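Local atomic coordinates of glutathione transferase o1 (Bombyx mori, PDB entry 3RBT), a protein that belongs to the Omega class of glutathione transferases, a family generally assigned glutathione transferase and dehydroascorbate reductase activity, which it may share. Residues M178-P181 with W182-L186; A224-P227 with Q228-F231. All blocks are in the same frame, centred on the assembly; numbering follows the deposited sequence.

Contact 1: M178-P181 with W182-L186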
ATOM      1  N   MET A 178      11.410   2.045   8.151  1.00 15.62           N
ATOM      2  CA  MET A 178       9.947   1.890   8.114  1.00 15.99           C
ATOM      3  C   MET A 178       9.432   1.102   9.318  1.00 16.77           C
ATOM      4  O   MET A 178       8.361   1.378   9.846  1.00 17.36           O
ATOM      5  CB  MET A 178       9.492   1.189   6.821  1.00 16.32           C
ATOM      6  CG  MET A 178       9.581   2.042   5.535  1.00 16.04           C
ATOM      7  SD  MET A 178       8.900   3.706   5.673  1.00 16.39           S
ATOM      8  CE  MET A 178       7.183   3.427   5.322  1.00 17.79           C
ATOM      9  N   VAL A 179      10.223   0.130   9.741  1.00 17.25           N
ATOM     10  CA  VAL A 179       9.860  -0.834  10.763  1.00 18.33           C
ATOM     11  C   VAL A 179      10.245  -0.352  12.176  1.00 18.70           C
ATOM     12  O   VAL A 179       9.582  -0.697  13.170  1.00 19.59           O
ATOM     13  CB  VAL A 179      10.540  -2.188  10.390  1.00 18.99           C
ATOM     14  CG1 VAL A 179      11.122  -2.894  11.552  1.00 21.21           C
ATOM     15  CG2 VAL A 179       9.587  -3.070   9.566  1.00 19.82           C
ATOM     16  N   TRP A 180      11.289   0.469  12.251  1.00 17.83           N
ATOM     17  CA  TRP A 180      11.884   0.850  13.530  1.00 18.20           C
ATOM     18  C   TRP A 180      10.946   1.475  14.575  1.00 17.90           C
ATOM     19  O   TRP A 180      11.005   1.082  15.740  1.00 18.88           O
ATOM     20  CB  TRP A 180      13.128   1.734  13.348  1.00 17.95           C
ATOM     21  CG  TRP A 180      13.807   1.965  14.671  1.00 18.83           C
ATOM     22  CD1 TRP A 180      13.894   3.132  15.357  1.00 18.48           C
ATOM     23  CD2 TRP A 180      14.436   0.967  15.490  1.00 19.11           C
ATOM     24  NE1 TRP A 180      14.558   2.935  16.552  1.00 19.39           N
ATOM     25  CE2 TRP A 180      14.895   1.609  16.655  1.00 19.82           C
ATOM     26  CE3 TRP A 180      14.647  -0.414  15.350  1.00 17.69           C
ATOM     27  CZ2 TRP A 180      15.582   0.925  17.668  1.00 21.38           C
ATOM     28  CZ3 TRP A 180      15.308  -1.094  16.360  1.00 19.51           C
ATOM     29  CH2 TRP A 180      15.767  -0.426  17.506  1.00 20.43           C
ATOM     30  N   PRO A 181      10.101   2.453  14.183  1.00 16.84           N
ATOM     31  CA  PRO A 181       9.320   3.120  15.222  1.00 17.46           C
ATOM     32  C   PRO A 181       8.576   2.165  16.169  1.00 18.03           C
ATOM     33  O   PRO A 181       8.612   2.373  17.379  1.00 18.93           O
ATOM     34  CB  PRO A 181       8.345   3.989  14.413  1.00 16.76           C
ATOM     35  CG  PRO A 181       9.131   4.336  13.210  1.00 15.25           C
ATOM     36  CD  PRO A 181       9.840   3.058  12.862  1.00 15.94           C
ATOM     37  N   TRP A 182       7.951   1.121  15.631  1.00 17.53           N
ATOM     38  CA  TRP A 182       7.238   0.152  16.458  1.00 18.44           C
ATOM     39  C   TRP A 182       8.189  -0.721  17.266  1.00 19.03           C
ATOM     40  O   TRP A 182       7.920  -1.005  18.431  1.00 19.64           O
ATOM     41  CB  TRP A 182       6.254  -0.677  15.624  1.00 18.04           C
ATOM     42  CG  TRP A 182       5.135   0.197  15.139  1.00 18.77           C
ATOM     43  CD1 TRP A 182       3.919   0.403  15.750  1.00 18.98           C
ATOM     44  CD2 TRP A 182       5.140   1.021  13.971  1.00 17.44           C
ATOM     45  NE1 TRP A 182       3.171   1.294  15.019  1.00 17.84           N
ATOM     46  CE2 TRP A 182       3.898   1.692  13.925  1.00 17.58           C
ATOM     47  CE3 TRP A 182       6.073   1.252  12.947  1.00 17.71           C
ATOM     48  CZ2 TRP A 182       3.563   2.575  12.890  1.00 15.33           C
ATOM     49  CZ3 TRP A 182       5.739   2.131  11.927  1.00 15.57           C
ATOM     50  CH2 TRP A 182       4.497   2.786  11.911  1.00 15.60           C
ATOM     51  N   VAL A 183       9.314  -1.107  16.663  1.00 19.11           N
ATOM     52  CA  VAL A 183      10.325  -1.890  17.371  1.00 20.03           C
ATOM     53  C   VAL A 183      10.885  -1.131  18.593  1.00 20.70           C
ATOM     54  O   VAL A 183      11.018  -1.698  19.677  1.00 21.89           O
ATOM     55  CB  VAL A 183      11.441  -2.385  16.417  1.00 20.03           C
ATOM     56  CG1 VAL A 183      12.545  -3.103  17.188  1.00 20.73           C
ATOM     57  CG2 VAL A 183      10.852  -3.323  15.373  1.00 19.90           C
ATOM     58  N   GLU A 184      11.192   0.152  18.419  1.00 20.01           N
ATOM     59  CA  GLU A 184      11.708   0.971  19.518  1.00 20.66           C
ATOM     60  C   GLU A 184      10.706   1.056  20.679  1.00 21.65           C
ATOM     61  O   GLU A 184      11.097   1.040  21.850  1.00 22.29           O
ATOM     62  CB  GLU A 184      12.031   2.370  19.019  1.00 19.72           C
ATOM     63  CG  GLU A 184      12.938   3.159  19.926  1.00 20.31           C
ATOM     64  CD  GLU A 184      13.191   4.535  19.370  1.00 20.71           C
ATOM     65  OE1 GLU A 184      12.376   5.446  19.650  1.00 18.98           O
ATOM     66  OE2 GLU A 184      14.195   4.701  18.640  1.00 20.20           O
ATOM     67  N   ARG A 185       9.420   1.157  20.329  1.00 21.09           N
ATOM     68  CA  ARG A 185       8.333   1.193  21.306  1.00 22.01           C
ATOM     69  C   ARG A 185       8.192  -0.111  22.088  1.00 23.16           C
ATOM     70  O   ARG A 185       7.864  -0.079  23.268  1.00 23.79           O
ATOM     71  CB  ARG A 185       7.008   1.566  20.640  1.00 20.96           C
ATOM     72  CG  ARG A 185       6.906   3.055  20.359  1.00 20.63           C
ATOM     73  CD  ARG A 185       5.853   3.399  19.311  1.00 19.04           C
ATOM     74  NE  ARG A 185       5.755   4.852  19.173  1.00 19.90           N
ATOM     75  CZ  ARG A 185       6.635   5.609  18.515  1.00 20.66           C
ATOM     76  NH1 ARG A 185       7.688   5.058  17.922  1.00 19.96           N
ATOM     77  NH2 ARG A 185       6.469   6.926  18.457  1.00 21.05           N
ATOM     78  N   LEU A 186       8.472  -1.241  21.441  1.00 23.58           N
ATOM     79  CA  LEU A 186       8.356  -2.553  22.094  1.00 25.09           C
ATOM     80  C   LEU A 186       9.203  -2.692  23.352  1.00 26.50           C
ATOM     81  O   LEU A 186       8.795  -3.370  24.295  1.00 26.98           O
ATOM     82  CB  LEU A 186       8.668  -3.695  21.126  1.00 25.37           C
ATOM     83  CG  LEU A 186       7.695  -3.861  19.956  1.00 25.68           C
ATOM     84  CD1 LEU A 186       8.117  -5.020  19.059  1.00 27.27           C
ATOM     85  CD2 LEU A 186       6.255  -4.037  20.442  1.00 28.18           C
TER
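Trp180 and Glu184 pair one turn apart on helix 174-186. Trp180 NE1 donates to Glu184 OE2 at 2.8 Å. The bond is bent, 149° at the hydrogen, and the donor meets the oxygen from above the carboxylate plane. Glu184 CB also lies over one face of the indole, toward its rim. Both side chains have CG anti to the backbone N (chi1 -173° in Trp180, -162° in Glu184). They meet on the same side of the helix and cross at about a right angle. This is the tight part of the contact. Val183 adds to it, Val183 CG1 reaching Trp180 CZ3 at 3.5 Å.

The Val179 side is looser. Val179 CG1 is 3.9 Å from Val183 CG2, and the bond from Trp182 N to Val179 O is weak. All the touching residues are buried, so the contrast is between tight and loose packing rather than between core and solvent.

Pro181 has no N-H to give, and the helix kinks there. Its carbonyl is used twice: Pro181 O accepts from Arg185 N at 3.3 Å and from Arg185 NH1 at 2.9 Å, from opposite faces of its plane. Arg185 NH1 also bonds to His39 ND1, Arg185 NH2 to Met34 O, and Glu184 OE1 to Tyr230 OH. Buried glutamate and arginine are thus gripped by several partners, which probably offsets much of the cost of burying their charges.

Contact 2: A224-P227 with Q228-F231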
ATOM      1  N   ALA A 224      14.688   9.263  19.088  1.00 27.07           N
ATOM      2  CA  ALA A 224      14.438   8.163  20.010  1.00 27.22           C
ATOM      3  C   ALA A 224      13.822   8.619  21.326  1.00 27.91           C
ATOM      4  O   ALA A 224      14.013   9.761  21.757  1.00 28.81           O
ATOM      5  CB  ALA A 224      15.746   7.418  20.296  1.00 28.07           C
ATOM      6  N   HIS A 225      13.095   7.703  21.960  1.00 27.39           N
ATOM      7  CA  HIS A 225      12.750   7.814  23.373  1.00 28.22           C
ATOM      8  C   HIS A 225      13.092   6.493  24.054  1.00 28.34           C
ATOM      9  O   HIS A 225      13.163   5.454  23.396  1.00 27.49           O
ATOM     10  CB  HIS A 225      11.269   8.164  23.560  1.00 28.06           C
ATOM     11  CG  HIS A 225      10.914   9.533  23.065  1.00 28.90           C
ATOM     12  ND1 HIS A 225      10.563   9.780  21.756  1.00 27.49           N
ATOM     13  CD2 HIS A 225      10.895  10.732  23.694  1.00 30.07           C
ATOM     14  CE1 HIS A 225      10.335  11.072  21.599  1.00 28.32           C
ATOM     15  NE2 HIS A 225      10.526  11.672  22.761  1.00 30.16           N
ATOM     16  N   SER A 226      13.318   6.544  25.364  1.00 29.04           N
ATOM     17  CA  SER A 226      13.656   5.366  26.150  1.00 29.43           C
ATOM     18  C   SER A 226      12.439   4.460  26.404  1.00 29.09           C
ATOM     19  O   SER A 226      11.295   4.889  26.219  1.00 27.81           O
ATOM     20  CB  SER A 226      14.296   5.801  27.477  1.00 31.42           C
ATOM     21  OG  SER A 226      13.379   6.529  28.278  1.00 31.47           O
ATOM     22  N   PRO A 227      12.686   3.189  26.796  1.00 29.94           N
ATOM     23  CA  PRO A 227      11.627   2.312  27.298  1.00 30.09           C
ATOM     24  C   PRO A 227      10.740   3.002  28.337  1.00 30.72           C
ATOM     25  O   PRO A 227       9.513   2.974  28.208  1.00 30.13           O
ATOM     26  CB  PRO A 227      12.410   1.173  27.945  1.00 31.59           C
ATOM     27  CG  PRO A 227      13.633   1.063  27.090  1.00 31.20           C
ATOM     28  CD  PRO A 227      13.943   2.442  26.578  1.00 30.33           C
ATOM     29  N   GLN A 228      11.354   3.641  29.333  1.00 31.77           N
ATOM     30  CA  GLN A 228      10.599   4.288  30.413  1.00 32.53           C
ATOM     31  C   GLN A 228       9.731   5.435  29.888  1.00 31.31           C
ATOM     32  O   GLN A 228       8.564   5.565  30.275  1.00 31.04           O
ATOM     33  CB  GLN A 228      11.538   4.787  31.525  1.00 34.40           C
ATOM     34  CG  GLN A 228      10.821   5.254  32.800  1.00 36.60           C
ATOM     35  CD  GLN A 228       9.994   4.150  33.459  1.00 39.33           C
ATOM     36  OE1 GLN A 228       8.775   4.267  33.585  1.00 39.96           O
ATOM     37  NE2 GLN A 228      10.655   3.069  33.864  1.00 40.42           N
ATOM     38  N   GLU A 229      10.307   6.248  29.002  1.00 30.02           N
ATOM     39  CA  GLU A 229       9.597   7.383  28.419  1.00 29.58           C
ATOM     40  C   GLU A 229       8.380   6.921  27.619  1.00 28.31           C
ATOM     41  O   GLU A 229       7.297   7.478  27.766  1.00 28.36           O
ATOM     42  CB  GLU A 229      10.539   8.252  27.563  1.00 28.64           C
ATOM     43  CG  GLU A 229      11.533   9.091  28.393  1.00 30.32           C
ATOM     44  CD  GLU A 229      12.768   9.515  27.601  1.00 29.20           C
ATOM     45  OE1 GLU A 229      12.774   9.354  26.363  1.00 28.83           O
ATOM     46  OE2 GLU A 229      13.739  10.005  28.213  1.00 31.33           O
ATOM     47  N   TYR A 230       8.552   5.890  26.794  1.00 27.60           N
ATOM     48  CA  TYR A 230       7.416   5.306  26.075  1.00 26.90           C
ATOM     49  C   TYR A 230       6.368   4.760  27.039  1.00 28.15           C
ATOM     50  O   TYR A 230       5.164   4.946  26.816  1.00 27.95           O
ATOM     51  CB  TYR A 230       7.867   4.205  25.120  1.00 26.10           C
ATOM     52  CG  TYR A 230       8.430   4.709  23.804  1.00 24.73           C
ATOM     53  CD1 TYR A 230       7.802   5.737  23.095  1.00 24.46           C
ATOM     54  CD2 TYR A 230       9.574   4.135  23.256  1.00 24.13           C
ATOM     55  CE1 TYR A 230       8.322   6.190  21.879  1.00 23.76           C
ATOM     56  CE2 TYR A 230      10.096   4.575  22.043  1.00 22.75           C
ATOM     57  CZ  TYR A 230       9.469   5.599  21.364  1.00 22.58           C
ATOM     58  OH  TYR A 230       9.989   6.032  20.167  1.00 23.64           O
ATOM     59  N   PHE A 231       6.839   4.112  28.109  1.00 29.40           N
ATOM     60  CA  PHE A 231       5.972   3.468  29.103  1.00 31.06           C
ATOM     61  C   PHE A 231       5.106   4.485  29.841  1.00 31.84           C
ATOM     62  O   PHE A 231       3.894   4.309  29.951  1.00 31.94           O
ATOM     63  CB  PHE A 231       6.805   2.629  30.082  1.00 32.14           C
ATOM     64  CG  PHE A 231       6.009   2.006  31.207  1.00 35.39           C
ATOM     65  CD1 PHE A 231       5.105   0.971  30.963  1.00 35.40           C
ATOM     66  CD2 PHE A 231       6.194   2.432  32.525  1.00 37.01           C
ATOM     67  CE1 PHE A 231       4.380   0.382  32.014  1.00 37.37           C
ATOM     68  CE2 PHE A 231       5.475   1.846  33.577  1.00 39.42           C
ATOM     69  CZ  PHE A 231       4.568   0.819  33.318  1.00 38.83           C
TER
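His225 lays its CB over one face of the Tyr230 ring. His225 CB is 3.9 Å from the centroid of the Tyr230 ring and 15° off the ring normal, a CH-pi contact displaced toward the rim. The imidazole itself is turned obliquely to the phenol, with the planes 58° apart. With Tyr230 CG anti to the carbonyl carbon, the ring lies back along the residues before the helix. A leucine in place of Tyr230 would probably leave Glu184, on helix 174-186, without its hydroxyl partner and His225 CB without a ring face to rest on.

Ser226 is the N-cap of helix 227-237, and with Glu229 it forms a capping box. Glu229 N donates to Ser226 OG at 3.2 Å. In return Ser226 N donates to Glu229 OE1 at 3.0 Å, with an N-H...O angle of 164°, and approaches from well above the carboxylate plane. Each residue thus supplies a backbone N-H and a side-chain acceptor. Ser226 OG sits between its own N and carbonyl carbon, which turns it to the first turn of the helix. The extended Glu229 chain carries its carboxylate back past the serine to His225, where Glu229 OE1 is 3.4 Å from His225 CB and lies at the edge of the imidazole.

The backbone then takes over. Tyr230 N bonds to Ser226 O at 3.0 Å, almost straight, and Phe231 N bonds to Pro227 O at 2.9 Å. Pro227, in the first turn, needs no acceptor for its N. Phe231 leads away from the cap and packs on Cys191 and Val192 of helix 189-192.

In the fold
Contact 1 comes first along the chain, on helix 174-186 near the centre of the molecule, within the C-terminal GST domain. Contact 2 follows after several short helices. It lies at the start of helix 227-237, nearer the surface. Their centres are about 12 Å apart, and they touch directly. Glu184 OE1 of contact 1 lies 2.5 Å from Tyr230 OH of contact 2, a probable hydrogen bond. Arg185 NE also bonds to Tyr234 OH, further along helix 227-237. The start of the last helix is therefore fastened to helix 174-186, which also meets helix 36-47 of the thioredoxin-like N-terminal domain.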